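Local coordinates for probable branched-chain amino acid ABC transporter, amino acid binding protein (Thermus thermophilus, PDB 3LKB) that probably serves as the amino acid-binding component of a branched-chain amino acid ABC transporter, here holding valine, at residues 30-33 / 34-38; 182-185 / 186-189. The protein carries 2 engineered substitutions. All blocks are in the same frame, centred on the assembly; numbering follows the deposited sequence.

Contact 1 of 2, residues 30-33 / 34-38; sequences AVED and YCKWA
E32 and K36 both carry CG anti to the backbone N (chi1 -174° in E32, -150° in K36), which directs each chain off the helix, while their four-residue spacing puts them on the same flank. From there the glutamate runs extended, whereas the lysine bends at chi2 and chi3, which leaves the two lying side by side. The charged ends meet as a long salt bridge, E32 OE2 to K36 NZ at 3.4 Å, weak as a hydrogen bond; K36 NZ also stands 3.8 Å from E32 CG.

The backbone beneath them is firmly paired. Y34 N to A30 O, C35 N to V31 O and W37 N to D33 O span 2.8 to 3.0 Å, while K36 N to E32 O is the most bent of the four (143° at the hydrogen). The carboxylate of D33 turns to other partners, R277 by a salt bridge and Y287 by a hydrogen bond, and Y34 packs on helix 285-308. C35 faces F49 and C51 of strand 47-55. These are i to i+4 contacts of a regular alpha-helix, with one ion pair between partly exposed side chains, in the helix of a beta-alpha-beta unit of the periplasmic binding protein fold.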
loop_
_atom_site.group_PDB
_atom_site.type_symbol
_atom_site.label_atom_id
_atom_site.label_comp_id
_atom_site.label_asym_id
_atom_site.label_seq_id
_atom_site.Cartn_x
_atom_site.Cartn_y
_atom_site.Cartn_z
ATOM N N ALA A 30 6.008 11.039 -2.317
ATOM C CA ALA A 30 6.574 12.404 -2.262
ATOM C C ALA A 30 7.928 12.443 -2.950
ATOM O O ALA A 30 8.234 13.399 -3.646
ATOM C CB ALA A 30 6.680 12.895 -0.820
ATOM N N VAL A 31 8.742 11.401 -2.789
ATOM C CA VAL A 31 10.080 11.442 -3.394
ATOM C C VAL A 31 9.915 11.476 -4.935
ATOM O O VAL A 31 10.538 12.265 -5.633
ATOM C CB VAL A 31 10.921 10.221 -2.998
ATOM C CG1 VAL A 31 12.177 10.196 -3.799
ATOM C CG2 VAL A 31 11.221 10.199 -1.531
ATOM N N GLU A 32 9.059 10.592 -5.446
ATOM C CA GLU A 32 8.847 10.486 -6.865
ATOM C C GLU A 32 8.293 11.801 -7.382
ATOM O O GLU A 32 8.756 12.300 -8.392
ATOM C CB GLU A 32 7.882 9.363 -7.183
ATOM C CG GLU A 32 7.754 9.147 -8.669
ATOM C CD GLU A 32 7.028 7.853 -9.036
ATOM O OE1 GLU A 32 7.246 6.797 -8.366
ATOM O OE2 GLU A 32 6.243 7.907 -10.016
ATOM N N ASP A 33 7.318 12.365 -6.668
ATOM C CA ASP A 33 6.700 13.625 -7.085
ATOM C C ASP A 33 7.649 14.832 -7.132
ATOM O O ASP A 33 7.650 15.594 -8.107
ATOM C CB ASP A 33 5.452 13.940 -6.240
ATOM C CG ASP A 33 4.323 12.993 -6.561
ATOM O OD1 ASP A 33 4.532 12.214 -7.516
ATOM O OD2 ASP A 33 3.275 12.986 -5.874
ATOM N N TYR A 34 8.423 14.962 -6.089
ATOM C CA TYR A 34 9.348 16.073 -5.989
ATOM C C TYR A 34 10.400 15.998 -7.091
ATOM O O TYR A 34 10.759 17.008 -7.710
ATOM C CB TYR A 34 10.016 16.036 -4.630
ATOM C CG TYR A 34 10.704 17.340 -4.392
ATOM C CD1 TYR A 34 9.952 18.419 -4.030
ATOM C CD2 TYR A 34 12.069 17.425 -4.574
ATOM C CE1 TYR A 34 10.546 19.638 -3.852
ATOM C CE2 TYR A 34 12.674 18.649 -4.409
ATOM C CZ TYR A 34 11.912 19.735 -4.057
ATOM O OH TYR A 34 12.513 20.951 -3.917
ATOM N N CYS A 35 10.896 14.772 -7.312
ATOM C CA CYS A 35 11.893 14.551 -8.329
ATOM C C CYS A 35 11.332 14.912 -9.698
ATOM O O CYS A 35 12.046 15.440 -10.564
ATOM C CB CYS A 35 12.352 13.105 -8.318
ATOM S SG CYS A 35 13.805 12.770 -9.361
ATOM N N LYS A 36 10.028 14.632 -9.848
ATOM C CA LYS A 36 9.276 14.922 -11.062
ATOM C C LYS A 36 9.177 16.420 -11.252
ATOM O O LYS A 36 9.401 16.953 -12.338
ATOM C CB LYS A 36 7.873 14.343 -10.931
ATOM C CG LYS A 36 7.254 13.936 -12.256
ATOM C CD LYS A 36 6.724 12.513 -12.222
ATOM C CE LYS A 36 7.857 11.504 -12.272
ATOM N NZ LYS A 36 7.343 10.101 -12.308
ATOM N N TRP A 37 8.809 17.119 -10.154
ATOM C CA TRP A 37 8.782 18.581 -10.093
ATOM C C TRP A 37 10.169 19.238 -10.316
ATOM O O TRP A 37 10.266 20.230 -11.001
ATOM C CB TRP A 37 8.152 19.060 -8.772
ATOM C CG TRP A 37 7.731 20.507 -8.736
ATOM C CD1 TRP A 37 6.572 21.048 -9.261
ATOM C CD2 TRP A 37 8.404 21.580 -8.087
ATOM N NE1 TRP A 37 6.500 22.404 -8.985
ATOM C CE2 TRP A 37 7.621 22.753 -8.276
ATOM C CE3 TRP A 37 9.601 21.677 -7.375
ATOM C CZ2 TRP A 37 8.017 24.009 -7.800
ATOM C CZ3 TRP A 37 9.997 22.950 -6.874
ATOM C CH2 TRP A 37 9.206 24.095 -7.095
ATOM N N ALA A 38 11.239 18.664 -9.773
ATOM C CA ALA A 38 12.593 19.150 -10.097
ATOM C C ALA A 38 12.834 19.232 -11.608
ATOM O O ALA A 38 13.374 20.216 -12.095
ATOM C CB ALA A 38 13.659 18.291 -9.434
#

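Contact 2 of 2, residues 182-185 / 186-189; sequences SGNL and DNTA
N184 and N187 join their side chains across the turn that leads into helix 188-196, and N187 can be followed outward from its backbone. Its CB carries CG anti to the carbonyl carbon, which swings the amide back over N184. CG lies 3.7 Å from N184 O, and beyond it the two amide atoms take separate tasks. OD1 accepts from N184 ND2 at 3.1 Å and also rests 3.4 Å from N184 CB. ND2 donates to the backbone oxygen N184 O at 2.9 Å, meeting it from above the carbonyl plane and not on a lone pair.

Both bonds are bent at the hydrogen, to 137° for N187 ND2 to N184 O and 141° for N184 ND2 to N187 OD1, and the two amide planes stand 71° apart. The pair therefore meets at a steep angle, one amide gripping a main-chain oxygen and a side-chain nitrogen of the same residue. N184 is at the centre of an inverse gamma turn, whose 183-to-185 backbone bond is weak.

D186 works on the helix side: its OD1 accepts from T188 OG1 at 2.8 Å through the syn lone pair, and weakly from T188 N at 3.4 Å. N187 occupies the N-cap position, yet its side chain makes no capping bond; OD1 instead accepts from N184 ND2, and ND2 has a second partner in D217 OD2.

Helix 208-220 borders this turn. N184 OD1 accepts from N213 ND2, N184 ND2 also donates to P210 O, just inside that helix, and both asparagines pack on I214. In this loop between strand 173-179 and helix 188-196, L185 alone of the touching residues reaches the second subunit, packing on its A240, while N184, D186 and N187 meet helix 208-220.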
loop_
_atom_site.group_PDB
_atom_site.type_symbol
_atom_site.label_atom_id
_atom_site.label_comp_id
_atom_site.label_asym_id
_atom_site.label_seq_id
_atom_site.Cartn_x
_atom_site.Cartn_y
_atom_site.Cartn_z
ATOM N N SER A 182 1.127 -4.755 13.098
ATOM C CA SER A 182 -0.109 -4.551 12.373
ATOM C C SER A 182 -0.941 -5.839 12.459
ATOM O O SER A 182 -0.392 -6.908 12.712
ATOM C CB SER A 182 0.202 -4.160 10.925
ATOM O OG SER A 182 0.992 -5.208 10.342
ATOM N N GLY A 183 -2.249 -5.734 12.301
ATOM C CA GLY A 183 -3.091 -6.896 12.492
ATOM C C GLY A 183 -3.516 -7.075 13.935
ATOM O O GLY A 183 -4.054 -8.123 14.283
ATOM N N ASN A 184 -3.270 -6.061 14.782
ATOM C CA ASN A 184 -3.724 -6.080 16.176
ATOM C C ASN A 184 -5.222 -5.759 16.307
ATOM O O ASN A 184 -5.646 -4.725 16.820
ATOM C CB ASN A 184 -2.880 -5.109 16.998
ATOM C CG ASN A 184 -2.989 -3.643 16.496
ATOM O OD1 ASN A 184 -3.110 -3.374 15.302
ATOM N ND2 ASN A 184 -2.953 -2.723 17.413
ATOM N N LEU A 185 -6.044 -6.676 15.827
ATOM C CA LEU A 185 -7.517 -6.507 15.832
ATOM C C LEU A 185 -8.129 -6.357 17.236
ATOM O O LEU A 185 -9.188 -5.740 17.409
ATOM C CB LEU A 185 -8.163 -7.688 15.103
ATOM C CG LEU A 185 -8.386 -7.530 13.592
ATOM C CD1 LEU A 185 -7.417 -6.564 12.914
ATOM C CD2 LEU A 185 -8.432 -8.899 12.894
ATOM N N ASP A 186 -7.470 -6.941 18.226
ATOM C CA ASP A 186 -8.024 -6.963 19.565
ATOM C C ASP A 186 -6.935 -6.851 20.637
ATOM O O ASP A 186 -6.178 -7.744 20.869
ATOM C CB ASP A 186 -8.911 -8.205 19.778
ATOM C CG ASP A 186 -9.557 -8.226 21.160
ATOM O OD1 ASP A 186 -9.969 -7.142 21.637
ATOM O OD2 ASP A 186 -9.610 -9.326 21.772
ATOM N N ASN A 187 -6.919 -5.699 21.268
ATOM C CA ASN A 187 -5.909 -5.247 22.194
ATOM C C ASN A 187 -6.479 -5.208 23.593
ATOM O O ASN A 187 -5.837 -4.687 24.486
ATOM C CB ASN A 187 -5.528 -3.831 21.774
ATOM C CG ASN A 187 -5.079 -3.772 20.325
ATOM O OD1 ASN A 187 -3.942 -4.096 20.030
ATOM N ND2 ASN A 187 -5.976 -3.388 19.416
ATOM N N THR A 188 -7.704 -5.732 23.762
ATOM C CA THR A 188 -8.358 -5.907 25.091
ATOM C C THR A 188 -7.427 -6.429 26.176
ATOM O O THR A 188 -7.242 -5.759 27.186
ATOM C CB THR A 188 -9.629 -6.787 25.019
ATOM O OG1 THR A 188 -10.588 -6.145 24.181
ATOM C CG2 THR A 188 -10.279 -6.904 26.388
ATOM N N ALA A 189 -6.841 -7.605 25.969
ATOM C CA ALA A 189 -5.950 -8.159 26.966
ATOM C C ALA A 189 -4.808 -7.193 27.355
ATOM O O ALA A 189 -4.439 -7.057 28.525
ATOM C CB ALA A 189 -5.378 -9.526 26.499
#

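From the N terminus, strand 6-14 leads into helix 21-41, where contact 1 spans one helical turn and closes no loop; strand 47-55 follows, completing that beta-alpha-beta unit. Much further along, strand 173-179, at one edge of the seven-stranded mixed sheet, gives way to the loop in which contact 2 closes a short turn before helix 188-196. The two contacts are in series, neither nested nor crossed, with centres 36 Å apart and nearest atoms about 21 Å apart. Contact 1 holds one turn of helix 21-41, which packs on strand 47-55 and helix 285-308; contact 2 fastens the loop between strand 173-179 and helix 188-196, beside helix 208-220.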